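Beta-agarase D (Zobellia galactanivorans, PDB 4ASM) cleaves the beta-1,4 linkages of agarose at random, with retention of anomeric configuration, through the GH16 catalytic domain described here. Local coordinates at residues A[7-12]-A[34-39]; A[14-19]-A[134-139]; A[30-35]-A[356-361]; A[123-128]-A[319-324]. All blocks are in the same frame, centred on the assembly; numbering follows the deposited sequence.

Interaction 1. Residues A[7-12]-A[34-39]. With CA (calcium ion), chain B.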
loop_
_atom_site.group_PDB
_atom_site.type_symbol
_atom_site.label_atom_id
_atom_site.label_comp_id
_atom_site.label_asym_id
_atom_site.label_seq_id
_atom_site.Cartn_x
_atom_site.Cartn_y
_atom_site.Cartn_z
ATOM N N GLN A 7 8.874 -6.015 -26.039
ATOM C CA GLN A 7 8.276 -7.119 -25.216
ATOM C C GLN A 7 8.479 -6.865 -23.727
ATOM O O GLN A 7 9.493 -6.284 -23.322
ATOM C CB GLN A 7 8.861 -8.476 -25.607
ATOM C CG GLN A 7 8.378 -8.970 -26.965
ATOM C CD GLN A 7 8.721 -10.429 -27.206
ATOM O OE1 GLN A 7 7.831 -11.276 -27.294
ATOM N NE2 GLN A 7 10.015 -10.732 -27.293
ATOM N N TYR A 8 7.500 -7.288 -22.927
ATOM C CA TYR A 8 7.515 -7.049 -21.481
ATOM C C TYR A 8 7.102 -8.309 -20.756
ATOM O O TYR A 8 6.367 -9.131 -21.316
ATOM C CB TYR A 8 6.525 -5.959 -21.107
ATOM C CG TYR A 8 6.740 -4.633 -21.788
ATOM C CD1 TYR A 8 7.706 -3.752 -21.334
ATOM C CD2 TYR A 8 5.955 -4.257 -22.874
ATOM C CE1 TYR A 8 7.893 -2.527 -21.950
ATOM C CE2 TYR A 8 6.137 -3.030 -23.502
ATOM C CZ TYR A 8 7.105 -2.175 -23.023
ATOM O OH TYR A 8 7.308 -0.963 -23.649
ATOM N N ASP A 9 7.536 -8.432 -19.500
ATOM C CA ASP A 9 7.201 -9.602 -18.677
ATOM C C ASP A 9 5.709 -9.877 -18.579
ATOM O O ASP A 9 5.307 -11.043 -18.401
ATOM C CB ASP A 9 7.739 -9.434 -17.252
ATOM C CG ASP A 9 9.246 -9.575 -17.161
ATOM O OD1 ASP A 9 9.889 -10.063 -18.123
ATOM O OD2 ASP A 9 9.803 -9.230 -16.097
ATOM N N TRP A 10 4.907 -8.819 -18.660
ATOM C CA TRP A 10 3.464 -8.900 -18.455
ATOM C C TRP A 10 2.707 -9.093 -19.758
ATOM O O TRP A 10 1.479 -9.046 -19.778
ATOM C CB TRP A 10 2.933 -7.628 -17.771
ATOM C CG TRP A 10 3.315 -6.361 -18.494
ATOM C CD1 TRP A 10 2.794 -5.889 -19.675
ATOM C CD2 TRP A 10 4.322 -5.424 -18.095
ATOM N NE1 TRP A 10 3.402 -4.706 -20.016
ATOM C CE2 TRP A 10 4.352 -4.403 -19.075
ATOM C CE3 TRP A 10 5.186 -5.331 -16.986
ATOM C CZ2 TRP A 10 5.208 -3.300 -18.979
ATOM C CZ3 TRP A 10 6.057 -4.236 -16.913
ATOM C CH2 TRP A 10 6.060 -3.248 -17.906
ATOM N N ASP A 11 3.418 -9.270 -20.874
ATOM C CA ASP A 11 2.729 -9.304 -22.159
ATOM C C ASP A 11 1.600 -10.342 -22.206
ATOM O O ASP A 11 0.557 -10.078 -22.787
ATOM C CB ASP A 11 3.714 -9.561 -23.293
ATOM C CG ASP A 11 4.468 -8.311 -23.718
ATOM O OD1 ASP A 11 4.096 -7.187 -23.319
ATOM O OD2 ASP A 11 5.451 -8.472 -24.465
ATOM N N ASN A 12 1.828 -11.494 -21.578
ATOM C CA ASN A 12 0.871 -12.612 -21.612
ATOM C C ASN A 12 -0.212 -12.551 -20.531
ATOM O O ASN A 12 -1.046 -13.457 -20.420
ATOM C CB ASN A 12 1.614 -13.957 -21.515
ATOM C CG ASN A 12 2.661 -14.136 -22.614
ATOM O OD1 ASN A 12 2.526 -13.602 -23.721
ATOM N ND2 ASN A 12 3.711 -14.895 -22.300
ATOM N N ASP A 34 9.618 -3.616 -15.938
ATOM C CA ASP A 34 9.730 -5.041 -15.627
ATOM C C ASP A 34 11.072 -5.477 -15.023
ATOM O O ASP A 34 11.335 -6.684 -14.895
ATOM C CB ASP A 34 9.237 -5.977 -16.765
ATOM C CG ASP A 34 9.995 -5.815 -18.067
ATOM O OD1 ASP A 34 10.928 -4.983 -18.135
ATOM O OD2 ASP A 34 9.614 -6.538 -19.033
ATOM N N PHE A 35 11.900 -4.496 -14.631
ATOM C CA PHE A 35 13.050 -4.708 -13.733
ATOM C C PHE A 35 14.038 -5.787 -14.185
ATOM O O PHE A 35 14.520 -6.562 -13.366
ATOM C CB PHE A 35 12.565 -5.053 -12.309
ATOM C CG PHE A 35 11.783 -3.943 -11.641
ATOM C CD1 PHE A 35 12.391 -2.721 -11.398
ATOM C CD2 PHE A 35 10.461 -4.135 -11.207
ATOM C CE1 PHE A 35 11.703 -1.690 -10.765
ATOM C CE2 PHE A 35 9.768 -3.104 -10.562
ATOM C CZ PHE A 35 10.379 -1.889 -10.348
ATOM N N ASN A 36 14.384 -5.795 -15.474
ATOM C CA ASN A 36 15.235 -6.880 -15.994
ATOM C C ASN A 36 16.697 -6.476 -16.222
ATOM O O ASN A 36 17.533 -7.277 -16.675
ATOM C CB ASN A 36 14.564 -7.526 -17.202
ATOM C CG ASN A 36 13.283 -8.264 -16.811
ATOM O OD1 ASN A 36 13.133 -8.698 -15.649
ATOM N ND2 ASN A 36 12.354 -8.387 -17.747
ATOM N N TYR A 37 16.994 -5.259 -15.805
ATOM C CA TYR A 37 18.301 -4.647 -15.927
ATOM C C TYR A 37 19.059 -4.772 -14.613
ATOM O O TYR A 37 18.551 -5.348 -13.634
ATOM C CB TYR A 37 18.119 -3.175 -16.328
ATOM C CG TYR A 37 17.182 -2.379 -15.422
ATOM C CD1 TYR A 37 15.799 -2.381 -15.640
ATOM C CD2 TYR A 37 17.686 -1.637 -14.360
ATOM C CE1 TYR A 37 14.944 -1.651 -14.800
ATOM C CE2 TYR A 37 16.846 -0.931 -13.516
ATOM C CZ TYR A 37 15.485 -0.933 -13.759
ATOM O OH TYR A 37 14.659 -0.208 -12.915
ATOM N N THR A 38 20.279 -4.242 -14.589
ATOM C CA THR A 38 21.086 -4.209 -13.388
ATOM C C THR A 38 21.124 -2.799 -12.826
ATOM O O THR A 38 21.401 -1.839 -13.548
ATOM C CB THR A 38 22.525 -4.748 -13.662
ATOM O OG1 THR A 38 22.438 -6.132 -14.020
ATOM C CG2 THR A 38 23.417 -4.598 -12.428
ATOM N N PHE A 39 20.775 -2.676 -11.546
ATOM C CA PHE A 39 21.042 -1.485 -10.773
ATOM C C PHE A 39 21.702 -1.968 -9.489
ATOM O O PHE A 39 21.056 -2.626 -8.663
ATOM C CB PHE A 39 19.758 -0.696 -10.471
ATOM C CG PHE A 39 19.949 0.375 -9.425
ATOM C CD1 PHE A 39 20.906 1.368 -9.591
ATOM C CD2 PHE A 39 19.178 0.378 -8.265
ATOM C CE1 PHE A 39 21.110 2.344 -8.623
ATOM C CE2 PHE A 39 19.377 1.337 -7.275
ATOM C CZ PHE A 39 20.346 2.337 -7.457
HETATM CA CA CA B . 11.114 -8.937 -14.216
HETATM O O HOH W 1 11.419 -7.443 -20.767
HETATM O O HOH W 2 12.002 -11.158 -14.621
#
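D34 OD2 is gripped from two directions: it accepts from the backbone N of D9 over 2.9 Å through its anti lone pair, the one pointing away from the other carboxylate oxygen, and water 1 gives it a second hydrogen bond at 2.7 Å. The same oxygen lies near the plane of the Y8 ring, at its edge. D34 CB points toward the 7-12 segment, and chi1 of 60° sets CG between the backbone N and the carbonyl carbon. The main-chain carbonyl of D34 serves the metal. W10 CZ3 touches D34 CB at 3.6 Å. Y8 to D11 form a type I beta turn, and D11 OD2 accepts from the Y8 backbone N within it. The two loops build much of the calcium site of this GH16 domain: the ion is bound by D9 OD2 at 2.3 Å, D34 O at 2.4 Å, N36 OD1 at 2.5 Å and water 2, while G89 and D354 complete the shell. D9 and N36 meet tip to tip, their carboxylate and amide planes 50° apart. N36 ND2 donates to D9 OD1 over 3.0 Å, approaching from above the carboxylate plane, with a weak second bond to OD2. The calcium charge would probably offset the repulsion between the carboxylates of D9 and D34, whose OD1 and OD2 atoms, respectively, stand 3.7 Å apart.

Interaction 2. Residues A[14-19]-A[134-139]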
loop_
_atom_site.group_PDB
_atom_site.type_symbol
_atom_site.label_atom_id
_atom_site.label_comp_id
_atom_site.label_asym_id
_atom_site.label_seq_id
_atom_site.Cartn_x
_atom_site.Cartn_y
_atom_site.Cartn_z
ATOM N N PRO A 14 -3.436 -11.023 -18.754
ATOM C CA PRO A 14 -4.592 -10.158 -18.972
ATOM C C PRO A 14 -4.666 -9.018 -17.958
ATOM O O PRO A 14 -4.280 -9.186 -16.798
ATOM C CB PRO A 14 -5.790 -11.100 -18.824
ATOM C CG PRO A 14 -5.230 -12.460 -19.145
ATOM C CD PRO A 14 -3.814 -12.436 -18.612
ATOM N N ILE A 15 -5.129 -7.872 -18.429
ATOM C CA ILE A 15 -5.406 -6.738 -17.562
ATOM C C ILE A 15 -6.774 -6.978 -16.927
ATOM O O ILE A 15 -7.783 -7.045 -17.631
ATOM C CB ILE A 15 -5.389 -5.433 -18.365
ATOM C CG1 ILE A 15 -4.021 -5.258 -19.039
ATOM C CG2 ILE A 15 -5.728 -4.244 -17.466
ATOM C CD1 ILE A 15 -4.019 -4.286 -20.235
ATOM N N PRO A 16 -6.824 -7.143 -15.587
ATOM C CA PRO A 16 -8.087 -7.582 -14.980
ATOM C C PRO A 16 -9.126 -6.483 -14.798
ATOM O O PRO A 16 -10.297 -6.783 -14.583
ATOM C CB PRO A 16 -7.641 -8.132 -13.625
ATOM C CG PRO A 16 -6.417 -7.343 -13.283
ATOM C CD PRO A 16 -5.744 -6.986 -14.595
ATOM N N ALA A 17 -8.707 -5.225 -14.866
ATOM C CA ALA A 17 -9.628 -4.113 -14.751
ATOM C C ALA A 17 -10.335 -3.874 -16.084
ATOM O O ALA A 17 -9.785 -4.159 -17.163
ATOM C CB ALA A 17 -8.883 -2.867 -14.313
ATOM N N ASN A 18 -11.552 -3.358 -15.996
ATOM C CA ASN A 18 -12.373 -3.091 -17.176
ATOM C C ASN A 18 -12.173 -1.657 -17.645
ATOM O O ASN A 18 -12.546 -0.727 -16.928
ATOM C CB ASN A 18 -13.846 -3.335 -16.814
ATOM C CG ASN A 18 -14.827 -2.922 -17.916
ATOM O OD1 ASN A 18 -14.523 -2.947 -19.109
ATOM N ND2 ASN A 18 -16.038 -2.550 -17.497
ATOM N N ALA A 19 -11.610 -1.494 -18.849
ATOM C CA ALA A 19 -11.376 -0.165 -19.444
ATOM C C ALA A 19 -12.673 0.576 -19.754
ATOM O O ALA A 19 -12.672 1.803 -19.888
ATOM C CB ALA A 19 -10.515 -0.271 -20.694
ATOM N N PHE A 134 -4.721 2.405 -13.931
ATOM C CA PHE A 134 -4.589 1.081 -13.311
ATOM C C PHE A 134 -3.116 0.753 -13.084
ATOM O O PHE A 134 -2.298 0.864 -14.007
ATOM C CB PHE A 134 -5.250 0.024 -14.211
ATOM C CG PHE A 134 -5.048 -1.392 -13.750
ATOM C CD1 PHE A 134 -5.652 -1.848 -12.585
ATOM C CD2 PHE A 134 -4.258 -2.263 -14.498
ATOM C CE1 PHE A 134 -5.450 -3.163 -12.163
ATOM C CE2 PHE A 134 -4.047 -3.581 -14.086
ATOM C CZ PHE A 134 -4.651 -4.021 -12.905
ATOM N N VAL A 135 -2.778 0.393 -11.846
ATOM C CA VAL A 135 -1.391 0.081 -11.482
ATOM C C VAL A 135 -1.387 -1.322 -10.907
ATOM O O VAL A 135 -2.135 -1.598 -9.978
ATOM C CB VAL A 135 -0.836 1.085 -10.413
ATOM C CG1 VAL A 135 0.647 0.816 -10.123
ATOM C CG2 VAL A 135 -1.023 2.538 -10.887
ATOM N N GLU A 136 -0.538 -2.191 -11.444
ATOM C CA GLU A 136 -0.477 -3.574 -10.961
ATOM C C GLU A 136 0.958 -4.076 -10.900
ATOM O O GLU A 136 1.748 -3.791 -11.810
ATOM C CB GLU A 136 -1.304 -4.496 -11.886
ATOM C CG GLU A 136 -1.408 -5.948 -11.421
ATOM C CD GLU A 136 -2.004 -6.865 -12.455
ATOM O OE1 GLU A 136 -1.740 -6.660 -13.657
ATOM O OE2 GLU A 136 -2.731 -7.804 -12.070
ATOM N N ALA A 137 1.288 -4.839 -9.856
ATOM C CA ALA A 137 2.623 -5.405 -9.700
ATOM C C ALA A 137 2.584 -6.901 -9.484
ATOM O O ALA A 137 1.620 -7.425 -8.917
ATOM C CB ALA A 137 3.362 -4.740 -8.539
ATOM N N ARG A 138 3.634 -7.581 -9.945
ATOM C CA ARG A 138 3.845 -8.976 -9.586
ATOM C C ARG A 138 4.962 -8.969 -8.561
ATOM O O ARG A 138 6.069 -8.497 -8.827
ATOM C CB ARG A 138 4.207 -9.833 -10.800
ATOM C CG ARG A 138 4.372 -11.299 -10.450
ATOM C CD ARG A 138 4.472 -12.155 -11.733
ATOM N NE ARG A 138 4.483 -13.581 -11.377
ATOM C CZ ARG A 138 5.581 -14.311 -11.198
ATOM N NH1 ARG A 138 6.783 -13.774 -11.342
ATOM N NH2 ARG A 138 5.470 -15.592 -10.845
ATOM N N VAL A 139 4.667 -9.500 -7.375
ATOM C CA VAL A 139 5.517 -9.302 -6.203
ATOM C C VAL A 139 5.560 -10.540 -5.316
ATOM O O VAL A 139 4.522 -11.161 -5.092
ATOM C CB VAL A 139 5.034 -8.067 -5.394
ATOM C CG1 VAL A 139 3.530 -8.155 -5.049
ATOM C CG2 VAL A 139 5.899 -7.849 -4.154
#
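One face of the F134 ring carries the methyl group of A17, whose CB stands 4.2 Å from the ring centroid and 24° off the normal, a CH-pi contact displaced toward the rim at CD1. Two further neighbours approach the ring obliquely. I15 CG2 reaches CE2 of F134 at 3.8 Å, the two side chains sliding past each other in opposite directions, and P16 crosses F134 at about a right angle, bringing its CD to 3.6 Å from CZ of the ring. F134 CG is anti to the backbone N (chi1 174°), which starts the ring off from strand 133-140 toward the 14-19 loop. An alanine here would probably leave a gap where I15 CG2, P16 CD and A17 CB now meet the ring, freeing the loop to shift against the strand. E136 meets P16 tip to tip, OE2 lying 3.9 Å from the proline CG. That carboxylate is engaged elsewhere, in salt bridges with R357 and R222, and F236 of strand 232-237 also packs against P16 and A17. The contact thus fastens the N-terminal loop to a strand of the GH16 beta-sandwich. Its apolar and CH-pi character implies dependence on close fit rather than on directional bonds.

Interaction 3. Residues A[30-35]-A[356-361]. With CA (calcium ion), chain B.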
loop_
_atom_site.group_PDB
_atom_site.type_symbol
_atom_site.label_atom_id
_atom_site.label_comp_id
_atom_site.label_asym_id
_atom_site.label_seq_id
_atom_site.Cartn_x
_atom_site.Cartn_y
_atom_site.Cartn_z
ATOM N N ALA A 30 6.704 5.074 -19.711
ATOM C CA ALA A 30 7.726 5.649 -18.839
ATOM C C ALA A 30 7.554 5.198 -17.391
ATOM O O ALA A 30 8.527 4.953 -16.704
ATOM C CB ALA A 30 7.729 7.161 -18.926
ATOM N N ALA A 31 6.298 5.075 -16.950
ATOM C CA ALA A 31 6.025 4.647 -15.569
ATOM C C ALA A 31 6.295 3.170 -15.317
ATOM O O ALA A 31 6.694 2.783 -14.216
ATOM C CB ALA A 31 4.594 4.962 -15.189
ATOM N N SER A 32 6.038 2.349 -16.331
ATOM C CA SER A 32 6.093 0.897 -16.160
ATOM C C SER A 32 7.520 0.369 -16.160
ATOM O O SER A 32 8.411 0.956 -16.768
ATOM C CB SER A 32 5.254 0.222 -17.240
ATOM O OG SER A 32 3.923 0.698 -17.174
ATOM N N ASP A 33 7.736 -0.748 -15.480
ATOM C CA ASP A 33 9.073 -1.299 -15.357
ATOM C C ASP A 33 8.997 -2.805 -15.085
ATOM O O ASP A 33 8.374 -3.233 -14.099
ATOM C CB ASP A 33 9.824 -0.599 -14.210
ATOM C CG ASP A 33 11.326 -0.780 -14.291
ATOM O OD1 ASP A 33 11.774 -1.688 -15.046
ATOM O OD2 ASP A 33 12.042 -0.029 -13.604
ATOM N N ASP A 34 9.618 -3.616 -15.938
ATOM C CA ASP A 34 9.730 -5.041 -15.627
ATOM C C ASP A 34 11.072 -5.477 -15.023
ATOM O O ASP A 34 11.335 -6.684 -14.895
ATOM C CB ASP A 34 9.237 -5.977 -16.765
ATOM C CG ASP A 34 9.995 -5.815 -18.067
ATOM O OD1 ASP A 34 10.928 -4.983 -18.135
ATOM O OD2 ASP A 34 9.614 -6.538 -19.033
ATOM N N PHE A 35 11.900 -4.496 -14.631
ATOM C CA PHE A 35 13.050 -4.708 -13.733
ATOM C C PHE A 35 14.038 -5.787 -14.185
ATOM O O PHE A 35 14.520 -6.562 -13.366
ATOM C CB PHE A 35 12.565 -5.053 -12.309
ATOM C CG PHE A 35 11.783 -3.943 -11.641
ATOM C CD1 PHE A 35 12.391 -2.721 -11.398
ATOM C CD2 PHE A 35 10.461 -4.135 -11.207
ATOM C CE1 PHE A 35 11.703 -1.690 -10.765
ATOM C CE2 PHE A 35 9.768 -3.104 -10.562
ATOM C CZ PHE A 35 10.379 -1.889 -10.348
ATOM N N ILE A 356 6.097 -3.961 -12.460
ATOM C CA ILE A 356 4.976 -3.092 -12.170
ATOM C C ILE A 356 4.563 -2.416 -13.472
ATOM O O ILE A 356 5.402 -1.851 -14.190
ATOM C CB ILE A 356 5.306 -2.086 -11.025
ATOM C CG1 ILE A 356 4.065 -1.275 -10.615
ATOM C CG2 ILE A 356 6.513 -1.202 -11.389
ATOM C CD1 ILE A 356 4.279 -0.484 -9.345
ATOM N N ARG A 357 3.275 -2.501 -13.782
ATOM C CA ARG A 357 2.759 -1.939 -15.023
ATOM C C ARG A 357 1.664 -0.927 -14.723
ATOM O O ARG A 357 0.916 -1.063 -13.741
ATOM C CB ARG A 357 2.240 -3.056 -15.946
ATOM C CG ARG A 357 1.037 -3.823 -15.445
ATOM C CD ARG A 357 0.760 -4.997 -16.386
ATOM N NE ARG A 357 -0.333 -5.842 -15.927
ATOM C CZ ARG A 357 -0.958 -6.720 -16.704
ATOM N NH1 ARG A 357 -0.614 -6.842 -17.992
ATOM N NH2 ARG A 357 -1.900 -7.491 -16.187
ATOM N N VAL A 358 1.568 0.080 -15.585
ATOM C CA VAL A 358 0.647 1.186 -15.399
ATOM C C VAL A 358 -0.069 1.387 -16.724
ATOM O O VAL A 358 0.592 1.503 -17.765
ATOM C CB VAL A 358 1.410 2.466 -15.018
ATOM C CG1 VAL A 358 0.455 3.633 -14.878
ATOM C CG2 VAL A 358 2.202 2.253 -13.727
ATOM N N TYR A 359 -1.406 1.413 -16.688
ATOM C CA TYR A 359 -2.223 1.674 -17.884
ATOM C C TYR A 359 -3.225 2.791 -17.637
ATOM O O TYR A 359 -3.631 3.052 -16.498
ATOM C CB TYR A 359 -3.027 0.436 -18.275
ATOM C CG TYR A 359 -2.235 -0.785 -18.653
ATOM C CD1 TYR A 359 -1.838 -1.025 -19.979
ATOM C CD2 TYR A 359 -1.918 -1.748 -17.692
ATOM C CE1 TYR A 359 -1.111 -2.180 -20.311
ATOM C CE2 TYR A 359 -1.217 -2.886 -18.011
ATOM C CZ TYR A 359 -0.810 -3.112 -19.324
ATOM O OH TYR A 359 -0.115 -4.267 -19.610
ATOM N N LYS A 360 -3.619 3.464 -18.712
ATOM C CA LYS A 360 -4.779 4.336 -18.647
ATOM C C LYS A 360 -5.782 3.920 -19.724
ATOM O O LYS A 360 -5.375 3.427 -20.778
ATOM C CB LYS A 360 -4.368 5.801 -18.810
ATOM C CG LYS A 360 -3.389 6.306 -17.747
ATOM C CD LYS A 360 -2.948 7.745 -18.016
ATOM C CE LYS A 360 -4.036 8.743 -17.675
ATOM N NZ LYS A 360 -4.284 8.807 -16.183
ATOM N N PRO A 361 -7.092 4.102 -19.457
ATOM C CA PRO A 361 -8.121 3.716 -20.420
ATOM C C PRO A 361 -8.271 4.786 -21.495
ATOM O O PRO A 361 -8.338 5.983 -21.179
ATOM C CB PRO A 361 -9.384 3.651 -19.560
ATOM C CG PRO A 361 -9.180 4.616 -18.480
ATOM C CD PRO A 361 -7.664 4.701 -18.243
HETATM CA CA CA B . 11.114 -8.937 -14.216
HETATM O O HOH W 2 12.002 -11.158 -14.621
#
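D33 and I356 form an isolated antiparallel beta bridge between the loop after strand 24-27 and strand 350-362 of the GH16 beta-sandwich. In this hydrogen-bonded pair D33 N donates to I356 O and I356 N to D33 O, each over 2.9 Å and nearly straight. One residue earlier in the loop, S32 takes the place of a backbone acceptor: its OG, anti to the carbonyl carbon (chi1 -58°), receives the V358 N-H at 2.9 Å and is also hydrogen-bonded to Q28 O. A31 CB rests on V358 CG2, 3.9 Å away. Beyond the bridge the chain bends in an Asx turn, D33 OD1 accepting from F35 N over 2.8 Å from above the carboxylate plane, with D33 OD2 held by Y37 and W56. This turn encloses D34, whose carbonyl O binds the calcium ion, and the bridged residue D33 directly precedes this metal ligand. F35 swings back across I356, its CE2 reaching CG2 of the isoleucine at 3.9 Å, while D33 CG covers part of one face of the phenyl ring.

Interaction 4. Residues A[123-128]-A[319-324]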
loop_
_atom_site.group_PDB
_atom_site.type_symbol
_atom_site.label_atom_id
_atom_site.label_comp_id
_atom_site.label_asym_id
_atom_site.label_seq_id
_atom_site.Cartn_x
_atom_site.Cartn_y
_atom_site.Cartn_z
ATOM N N ILE A 123 11.622 3.495 -2.578
ATOM C CA ILE A 123 11.830 4.127 -3.875
ATOM C C ILE A 123 10.598 4.884 -4.308
ATOM O O ILE A 123 9.480 4.567 -3.886
ATOM C CB ILE A 123 12.235 3.102 -4.974
ATOM C CG1 ILE A 123 11.053 2.210 -5.353
ATOM C CG2 ILE A 123 13.432 2.280 -4.512
ATOM C CD1 ILE A 123 11.391 1.238 -6.497
ATOM N N THR A 124 10.808 5.846 -5.211
ATOM C CA THR A 124 9.732 6.633 -5.816
ATOM C C THR A 124 9.889 6.609 -7.346
ATOM O O THR A 124 11.006 6.768 -7.856
ATOM C CB THR A 124 9.862 8.088 -5.365
ATOM O OG1 THR A 124 9.789 8.157 -3.933
ATOM C CG2 THR A 124 8.746 8.933 -5.937
ATOM N N ASN A 125 8.790 6.397 -8.060
ATOM C CA ASN A 125 8.758 6.443 -9.523
ATOM C C ASN A 125 8.776 7.882 -10.015
ATOM O O ASN A 125 8.177 8.774 -9.390
ATOM C CB ASN A 125 7.514 5.665 -10.021
ATOM C CG ASN A 125 7.591 5.262 -11.481
ATOM O OD1 ASN A 125 7.524 4.063 -11.820
ATOM N ND2 ASN A 125 7.684 6.228 -12.341
ATOM N N LYS A 126 9.492 8.121 -11.120
ATOM C CA LYS A 126 9.635 9.501 -11.620
ATOM C C LYS A 126 8.415 9.980 -12.410
ATOM O O LYS A 126 8.342 11.157 -12.771
ATOM C CB LYS A 126 10.888 9.605 -12.482
ATOM C CG LYS A 126 12.126 9.294 -11.678
ATOM C CD LYS A 126 12.857 10.537 -11.295
ATOM C CE LYS A 126 13.963 10.813 -12.258
ATOM N NZ LYS A 126 14.616 12.086 -11.872
ATOM N N THR A 127 7.481 9.069 -12.683
ATOM C CA THR A 127 6.278 9.385 -13.433
ATOM C C THR A 127 5.081 9.245 -12.509
ATOM O O THR A 127 4.818 8.139 -12.008
ATOM C CB THR A 127 6.113 8.462 -14.654
ATOM O OG1 THR A 127 7.301 8.544 -15.456
ATOM C CG2 THR A 127 4.881 8.883 -15.488
ATOM N N ARG A 128 4.361 10.346 -12.306
ATOM C CA ARG A 128 3.191 10.360 -11.428
ATOM C C ARG A 128 1.968 9.772 -12.106
ATOM O O ARG A 128 1.902 9.656 -13.326
ATOM C CB ARG A 128 2.927 11.781 -10.919
ATOM C CG ARG A 128 4.029 12.247 -9.978
ATOM C CD ARG A 128 3.802 13.658 -9.474
ATOM N NE ARG A 128 4.863 14.058 -8.552
ATOM C CZ ARG A 128 5.332 15.300 -8.463
ATOM N NH1 ARG A 128 4.809 16.252 -9.230
ATOM N NH2 ARG A 128 6.289 15.601 -7.599
ATOM N N MET A 319 -0.381 11.435 -7.920
ATOM C CA MET A 319 0.338 10.714 -6.877
ATOM C C MET A 319 1.648 10.093 -7.360
ATOM O O MET A 319 1.772 9.707 -8.521
ATOM C CB MET A 319 -0.560 9.623 -6.289
ATOM C CG MET A 319 -1.801 10.192 -5.617
ATOM S SD MET A 319 -2.726 8.882 -4.802
ATOM C CE MET A 319 -4.176 9.850 -4.343
ATOM N N ASP A 320 2.635 10.055 -6.464
ATOM C CA ASP A 320 3.866 9.305 -6.682
ATOM C C ASP A 320 3.660 7.834 -6.386
ATOM O O ASP A 320 3.035 7.474 -5.383
ATOM C CB ASP A 320 4.960 9.811 -5.739
ATOM C CG ASP A 320 5.291 11.281 -5.966
ATOM O OD1 ASP A 320 5.516 11.654 -7.139
ATOM O OD2 ASP A 320 5.336 12.041 -4.981
ATOM N N ILE A 321 4.235 6.980 -7.233
ATOM C CA ILE A 321 4.287 5.533 -6.951
ATOM C C ILE A 321 5.489 5.276 -6.054
ATOM O O ILE A 321 6.621 5.650 -6.404
ATOM C CB ILE A 321 4.451 4.675 -8.219
ATOM C CG1 ILE A 321 3.332 4.935 -9.217
ATOM C CG2 ILE A 321 4.492 3.183 -7.840
ATOM C CD1 ILE A 321 3.657 4.440 -10.633
ATOM N N ILE A 322 5.230 4.654 -4.905
ATOM C CA ILE A 322 6.264 4.332 -3.928
ATOM C C ILE A 322 6.245 2.831 -3.645
ATOM O O ILE A 322 5.182 2.209 -3.507
ATOM C CB ILE A 322 6.039 5.112 -2.608
ATOM C CG1 ILE A 322 6.077 6.638 -2.895
ATOM C CG2 ILE A 322 7.068 4.702 -1.563
ATOM C CD1 ILE A 322 5.687 7.525 -1.739
ATOM N N ILE A 323 7.429 2.229 -3.610
ATOM C CA ILE A 323 7.545 0.840 -3.170
ATOM C C ILE A 323 8.511 0.842 -2.022
ATOM O O ILE A 323 9.579 1.460 -2.105
ATOM C CB ILE A 323 8.026 -0.092 -4.306
ATOM C CG1 ILE A 323 7.045 -0.023 -5.474
ATOM C CG2 ILE A 323 8.161 -1.532 -3.760
ATOM C CD1 ILE A 323 7.497 -0.818 -6.694
ATOM N N ASN A 324 8.160 0.167 -0.929
ATOM C CA ASN A 324 9.062 0.145 0.219
ATOM C C ASN A 324 8.806 -1.011 1.173
ATOM O O ASN A 324 7.883 -1.796 0.974
ATOM C CB ASN A 324 9.071 1.500 0.984
ATOM C CG ASN A 324 7.839 1.714 1.876
ATOM O OD1 ASN A 324 7.132 0.777 2.218
ATOM N ND2 ASN A 324 7.613 2.954 2.285
HETATM O O HOH W 3 5.480 8.314 -9.386
HETATM O O HOH W 4 7.502 11.366 -8.965
HETATM O O HOH W 5 7.255 13.858 -5.444
#
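I123 and I323 form an antiparallel hydrogen-bonded pair between strands 112-125 and 320-326 of the GH16 beta-sandwich, and T124 with I322, on the other face, forms the adjoining non-hydrogen-bonded pair. I123 CG1 stands between its backbone N and carbonyl carbon (chi1 71°), 3.9 Å from I323 CB, both side chains running the same way. N125 CB packs on I321 CB at 3.7 Å, and N125 N donates to I321 O. R128, its CG anti to the carbonyl carbon (chi1 -68°) and its chain extended on to NE, runs alongside D320 and forms a salt bridge, NE to OD1 2.9 Å. OD1 lies in the guanidinium plane but is met on its syn side, somewhat out of the carboxylate plane, the two planes 51° apart. A leucine in place of R128 would probably leave D320 OD1 without its charged mate. D320 OD2 is hydrogen-bonded to H61, and R128 NH1 pairs with E318. Water 3 links the chains, accepting from I321 N at 2.8 Å and donating to N125 O and T127 O.

Overall arrangement
Interactions 1 and 3 share D34 and F35, their centres 10 Å apart: the bridge of interaction 3 leads into the calcium ligands of interaction 1, and W10 packs on S32 and Y359. Interaction 2, 10 Å from interaction 3, meets it through neighbouring strands 133-140 and 350-362, where E136 OE1 and R357 NH2 form a salt bridge of 2.7 Å. Interaction 4 is nested within the chain loop closed by interaction 3, and I356 CD1 touches I321 CG2. The side chain of the calcium-binding N36 comes to about 3 Å from G89, a probable substrate-binding residue. Between side chains, I123 is about 3 Å from V84, another such residue, and M319 about 6 Å from E160, the probable nucleophile.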